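Tail fiber protein (Pseudomonas aeruginosa, PDB 6CL6) probably serves as the receptor-binding fiber of the R2 pyocin, a contractile injection system, recognising the surface of target bacteria. Local coordinates at residues G302-F316 with A353-W367. Numbering follows the deposited sequence.
With CA (calcium ion), chain I.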
loop_
_atom_site.group_PDB
_atom_site.type_symbol
_atom_site.label_atom_id
_atom_site.label_comp_id
_atom_site.label_asym_id
_atom_site.label_seq_id
_atom_site.Cartn_x
_atom_site.Cartn_y
_atom_site.Cartn_z
ATOM N N GLY A 302 -69.144 58.423 34.093
ATOM C CA GLY A 302 -68.919 59.844 34.240
ATOM C C GLY A 302 -69.954 60.418 35.192
ATOM O O GLY A 302 -70.693 59.683 35.851
ATOM N N GLN A 303 -69.973 61.741 35.267
ATOM C CA GLN A 303 -70.959 62.450 36.082
ATOM C C GLN A 303 -71.477 63.638 35.286
ATOM O O GLN A 303 -70.818 64.114 34.365
ATOM C CB GLN A 303 -70.388 62.935 37.414
ATOM C CG GLN A 303 -69.662 61.889 38.231
ATOM C CD GLN A 303 -68.221 61.674 37.759
ATOM O OE1 GLN A 303 -67.515 62.638 37.431
ATOM N NE2 GLN A 303 -67.779 60.408 37.716
ATOM N N VAL A 304 -72.667 64.124 35.656
ATOM C CA VAL A 304 -73.281 65.221 34.920
ATOM C C VAL A 304 -74.193 65.985 35.866
ATOM O O VAL A 304 -74.854 65.393 36.716
ATOM C CB VAL A 304 -74.037 64.695 33.674
ATOM C CG1 VAL A 304 -75.216 63.839 34.063
ATOM C CG2 VAL A 304 -74.462 65.832 32.774
ATOM N N THR A 305 -74.216 67.310 35.718
ATOM C CA THR A 305 -75.164 68.155 36.460
ATOM C C THR A 305 -76.448 68.253 35.654
ATOM O O THR A 305 -76.427 68.667 34.482
ATOM C CB THR A 305 -74.583 69.540 36.725
ATOM O OG1 THR A 305 -73.418 69.420 37.554
ATOM C CG2 THR A 305 -75.620 70.427 37.463
ATOM N N CYS A 306 -77.550 67.850 36.268
ATOM C CA CYS A 306 -78.867 67.893 35.650
ATOM C C CYS A 306 -79.707 69.013 36.280
ATOM O O CYS A 306 -79.566 69.307 37.478
ATOM C CB CYS A 306 -79.625 66.560 35.827
ATOM S SG CYS A 306 -78.863 65.149 35.107
ATOM N N PRO A 307 -80.584 69.649 35.518
ATOM C CA PRO A 307 -81.517 70.613 36.117
ATOM C C PRO A 307 -82.624 69.866 36.849
ATOM O O PRO A 307 -82.821 68.665 36.678
ATOM C CB PRO A 307 -82.079 71.386 34.922
ATOM C CG PRO A 307 -81.556 70.679 33.657
ATOM C CD PRO A 307 -80.972 69.348 34.138
ATOM N N ALA A 308 -83.366 70.614 37.669
ATOM C CA ALA A 308 -84.500 70.033 38.381
ATOM C C ALA A 308 -85.483 69.418 37.387
ATOM O O ALA A 308 -85.824 70.031 36.383
ATOM C CB ALA A 308 -85.188 71.123 39.203
ATOM N N ASP A 309 -85.933 68.194 37.664
ATOM C CA ASP A 309 -87.035 67.583 36.915
ATOM C C ASP A 309 -86.819 67.657 35.406
ATOM O O ASP A 309 -87.740 67.963 34.655
ATOM C CB ASP A 309 -88.381 68.279 37.284
ATOM C CG ASP A 309 -88.825 68.021 38.711
ATOM O OD1 ASP A 309 -88.582 66.912 39.250
ATOM O OD2 ASP A 309 -89.450 68.938 39.301
ATOM N N ALA A 310 -85.608 67.351 34.940
ATOM C CA ALA A 310 -85.278 67.626 33.536
ATOM C C ALA A 310 -84.050 66.822 33.119
ATOM O O ALA A 310 -83.423 66.148 33.934
ATOM C CB ALA A 310 -85.039 69.122 33.303
ATOM N N ASP A 311 -83.693 66.944 31.837
ATOM C CA ASP A 311 -82.620 66.177 31.219
ATOM C C ASP A 311 -81.306 66.947 31.153
ATOM O O ASP A 311 -81.263 68.181 31.125
ATOM C CB ASP A 311 -82.982 65.772 29.782
ATOM C CG ASP A 311 -84.148 64.826 29.700
ATOM O OD1 ASP A 311 -84.344 64.016 30.613
ATOM O OD2 ASP A 311 -84.869 64.899 28.688
ATOM N N ALA A 312 -80.223 66.185 31.075
ATOM C CA ALA A 312 -78.928 66.703 30.656
ATOM C C ALA A 312 -78.298 65.672 29.742
ATOM O O ALA A 312 -78.426 64.458 29.971
ATOM C CB ALA A 312 -77.996 67.004 31.838
ATOM N N SER A 313 -77.587 66.159 28.724
ATOM C CA SER A 313 -76.898 65.300 27.777
ATOM C C SER A 313 -75.498 64.980 28.269
ATOM O O SER A 313 -74.849 65.797 28.921
ATOM C CB SER A 313 -76.814 65.989 26.412
ATOM O OG SER A 313 -78.099 66.134 25.846
ATOM N N ILE A 314 -75.035 63.764 27.967
ATOM C CA ILE A 314 -73.664 63.393 28.281
ATOM C C ILE A 314 -72.973 62.966 26.994
ATOM O O ILE A 314 -73.608 62.536 26.027
ATOM C CB ILE A 314 -73.544 62.267 29.337
ATOM C CG1 ILE A 314 -74.255 60.999 28.862
ATOM C CG2 ILE A 314 -74.091 62.742 30.695
ATOM C CD1 ILE A 314 -73.886 59.724 29.668
ATOM N N THR A 315 -71.659 63.087 27.006
ATOM C CA THR A 315 -70.801 62.588 25.935
ATOM C C THR A 315 -69.871 61.544 26.519
ATOM O O THR A 315 -69.197 61.794 27.538
ATOM C CB THR A 315 -69.995 63.723 25.285
ATOM O OG1 THR A 315 -70.897 64.689 24.737
ATOM C CG2 THR A 315 -69.103 63.173 24.167
ATOM N N PHE A 316 -69.843 60.367 25.888
ATOM C CA PHE A 316 -69.052 59.268 26.401
ATOM C C PHE A 316 -67.566 59.596 26.301
ATOM O O PHE A 316 -67.132 60.200 25.315
ATOM C CB PHE A 316 -69.347 57.998 25.611
ATOM C CG PHE A 316 -70.778 57.556 25.682
ATOM C CD1 PHE A 316 -71.455 57.509 26.888
ATOM C CD2 PHE A 316 -71.455 57.201 24.533
ATOM C CE1 PHE A 316 -72.769 57.090 26.938
ATOM C CE2 PHE A 316 -72.765 56.792 24.583
ATOM C CZ PHE A 316 -73.423 56.722 25.781
ATOM N N ALA A 353 -75.702 60.307 25.288
ATOM C CA ALA A 353 -76.923 59.780 25.864
ATOM C C ALA A 353 -77.587 60.888 26.666
ATOM O O ALA A 353 -77.022 61.978 26.869
ATOM C CB ALA A 353 -76.652 58.562 26.729
ATOM N N VAL A 354 -78.807 60.601 27.131
ATOM C CA VAL A 354 -79.617 61.591 27.850
ATOM C C VAL A 354 -79.896 61.065 29.250
ATOM O O VAL A 354 -80.403 59.947 29.412
ATOM C CB VAL A 354 -80.930 61.900 27.121
ATOM C CG1 VAL A 354 -81.745 62.945 27.904
ATOM C CG2 VAL A 354 -80.632 62.404 25.696
ATOM N N ILE A 355 -79.531 61.862 30.247
ATOM C CA ILE A 355 -79.709 61.530 31.650
ATOM C C ILE A 355 -80.879 62.357 32.168
ATOM O O ILE A 355 -80.876 63.592 32.057
ATOM C CB ILE A 355 -78.439 61.782 32.469
ATOM C CG1 ILE A 355 -77.246 60.987 31.917
ATOM C CG2 ILE A 355 -78.683 61.442 33.936
ATOM C CD1 ILE A 355 -77.475 59.481 31.791
ATOM N N ARG A 356 -81.880 61.677 32.724
ATOM C CA ARG A 356 -83.072 62.335 33.262
ATOM C C ARG A 356 -82.989 62.407 34.780
ATOM O O ARG A 356 -82.727 61.396 35.442
ATOM C CB ARG A 356 -84.331 61.595 32.833
ATOM C CG ARG A 356 -85.624 62.372 33.045
ATOM C CD ARG A 356 -86.727 61.712 32.244
ATOM N NE ARG A 356 -87.979 62.460 32.220
ATOM C CZ ARG A 356 -88.205 63.529 31.459
ATOM N NH1 ARG A 356 -87.248 64.020 30.694
ATOM N NH2 ARG A 356 -89.391 64.121 31.485
ATOM N N ASN A 357 -83.249 63.593 35.328
ATOM C CA ASN A 357 -83.236 63.813 36.772
ATOM C C ASN A 357 -84.647 64.085 37.263
ATOM O O ASN A 357 -85.210 65.156 37.006
ATOM C CB ASN A 357 -82.315 64.967 37.125
ATOM C CG ASN A 357 -82.406 65.358 38.568
ATOM O OD1 ASN A 357 -82.594 64.522 39.441
ATOM N ND2 ASN A 357 -82.299 66.659 38.828
ATOM N N GLY A 358 -85.219 63.116 37.971
ATOM C CA GLY A 358 -86.533 63.296 38.565
ATOM C C GLY A 358 -86.566 64.083 39.850
ATOM O O GLY A 358 -87.647 64.407 40.309
ATOM N N TYR A 359 -85.408 64.411 40.431
ATOM C CA TYR A 359 -85.378 65.169 41.684
ATOM C C TYR A 359 -85.655 66.643 41.402
ATOM O O TYR A 359 -85.201 67.174 40.378
ATOM C CB TYR A 359 -84.023 65.034 42.351
ATOM C CG TYR A 359 -83.927 65.700 43.714
ATOM C CD1 TYR A 359 -84.823 65.406 44.706
ATOM C CD2 TYR A 359 -82.886 66.576 44.014
ATOM C CE1 TYR A 359 -84.739 66.019 45.959
ATOM C CE2 TYR A 359 -82.770 67.163 45.224
ATOM C CZ TYR A 359 -83.711 66.889 46.211
ATOM O OH TYR A 359 -83.602 67.475 47.433
ATOM N N PHE A 360 -86.352 67.315 42.328
ATOM C CA PHE A 360 -86.855 68.669 42.095
ATOM C C PHE A 360 -85.836 69.751 42.405
ATOM O O PHE A 360 -86.185 70.822 42.927
ATOM C CB PHE A 360 -88.164 68.884 42.861
ATOM C CG PHE A 360 -88.081 68.839 44.375
ATOM C CD1 PHE A 360 -86.897 68.725 45.063
ATOM C CD2 PHE A 360 -89.269 68.937 45.111
ATOM C CE1 PHE A 360 -86.863 68.723 46.457
ATOM C CE2 PHE A 360 -89.251 68.938 46.516
ATOM C CZ PHE A 360 -88.057 68.840 47.193
ATOM N N ALA A 361 -84.557 69.489 42.114
ATOM C CA ALA A 361 -83.506 70.482 42.259
ATOM C C ALA A 361 -82.352 70.092 41.355
ATOM O O ALA A 361 -82.172 68.920 41.039
ATOM C CB ALA A 361 -83.007 70.615 43.697
ATOM N N GLN A 362 -81.576 71.090 40.936
ATOM C CA GLN A 362 -80.326 70.813 40.236
ATOM C C GLN A 362 -79.509 69.802 41.035
ATOM O O GLN A 362 -79.357 69.935 42.256
ATOM C CB GLN A 362 -79.532 72.106 40.050
ATOM C CG GLN A 362 -78.242 71.941 39.256
ATOM C CD GLN A 362 -77.567 73.256 38.892
ATOM O OE1 GLN A 362 -77.848 73.839 37.842
ATOM N NE2 GLN A 362 -76.691 73.736 39.768
ATOM N N ALA A 363 -78.969 68.794 40.341
ATOM C CA ALA A 363 -78.317 67.728 41.061
ATOM C C ALA A 363 -77.297 67.051 40.167
ATOM O O ALA A 363 -77.477 66.951 38.958
ATOM C CB ALA A 363 -79.290 66.671 41.590
ATOM N N VAL A 364 -76.244 66.569 40.796
ATOM C CA VAL A 364 -75.205 65.819 40.094
ATOM C C VAL A 364 -75.594 64.351 40.089
ATOM O O VAL A 364 -75.832 63.765 41.147
ATOM C CB VAL A 364 -73.835 66.018 40.738
ATOM C CG1 VAL A 364 -72.844 65.107 40.054
ATOM C CG2 VAL A 364 -73.389 67.490 40.616
ATOM N N LEU A 365 -75.663 63.763 38.897
ATOM C CA LEU A 365 -75.924 62.346 38.724
ATOM C C LEU A 365 -74.702 61.677 38.105
ATOM O O LEU A 365 -74.097 62.201 37.160
ATOM C CB LEU A 365 -77.148 62.119 37.835
ATOM C CG LEU A 365 -78.523 62.260 38.531
ATOM C CD1 LEU A 365 -78.748 63.670 39.071
ATOM C CD2 LEU A 365 -79.631 61.862 37.555
ATOM N N SER A 366 -74.326 60.540 38.656
ATOM C CA SER A 366 -73.323 59.711 38.001
ATOM C C SER A 366 -74.026 58.727 37.079
ATOM O O SER A 366 -75.244 58.514 37.164
ATOM C CB SER A 366 -72.459 58.977 39.019
ATOM O OG SER A 366 -73.248 58.140 39.843
ATOM N N TRP A 367 -73.249 58.139 36.167
ATOM C CA TRP A 367 -73.813 57.248 35.188
ATOM C C TRP A 367 -72.785 56.205 34.752
ATOM O O TRP A 367 -71.575 56.405 34.864
ATOM C CB TRP A 367 -74.319 58.036 33.974
ATOM C CG TRP A 367 -73.251 58.786 33.246
ATOM C CD1 TRP A 367 -72.963 60.108 33.372
ATOM C CD2 TRP A 367 -72.327 58.260 32.295
ATOM N NE1 TRP A 367 -71.926 60.450 32.536
ATOM C CE2 TRP A 367 -71.506 59.328 31.873
ATOM C CE3 TRP A 367 -72.116 57.001 31.748
ATOM C CZ2 TRP A 367 -70.480 59.159 30.939
ATOM C CZ3 TRP A 367 -71.080 56.829 30.817
ATOM C CH2 TRP A 367 -70.287 57.901 30.424
HETATM CA CA CA I . -89.796 65.373 40.600
HETATM O O HOH W 1 -70.405 62.793 31.920
HETATM O O HOH W 2 -90.735 67.592 41.205
HETATM O O HOH W 3 -88.913 65.478 42.844
HETATM O O HOH W 4 -89.923 62.973 39.942
HETATM O O HOH W 5 -91.858 64.806 41.661
#
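Trp367 lies between Ile314 and the backbone of Gly302, where the two sheets of this C-terminal β-sandwich face each other. CD1 of Ile314 sits 3.4 Å from the centroid of the Trp367 five-membered ring, a CH-pi contact over one face, while the Gly302 peptide covers the opposite face. With CG between its backbone N and carbonyl carbon (chi1 62°), the tryptophan sets its indole across its strand partner, Gly302 N lying over the ring centre. Phe316 turns an edge toward the six-membered ring in an offset edge-to-face pair, planes at 61°, and a water links Trp367 NE1 to Gln303 O. Farther along the interior, Ile355 lays CG1 against Ile314 CG2 and points CG2 at Cys306 SG (3.9 Å).

Strands 302-306 and 363-367 pair antiparallel in one sheet, 310-315 and 353-357 in the other; a type II turn, Pro307 to Ala310, and loop 358-362 connect the sheets. Asn357 ND2 reaches Pro307 O (3.0 Å) from above the carbonyl plane and also binds Ala361 O, while OD1 closes an Asx turn to Tyr359 N and accepts from Gln331 NE2. Beside Val354, Arg356 NH1 forms a salt bridge with Asp311 OD1 (2.9 Å), above the carboxylate plane; Asp311 also pairs with Arg346, and Arg356 NE with Phe335 O of the second subunit. Asp309 OD1 and Gly358 O, each 2.4 Å from calcium, share it with Pro337 O of that subunit and four waters, so the ion bridges turn and loop to the second subunit.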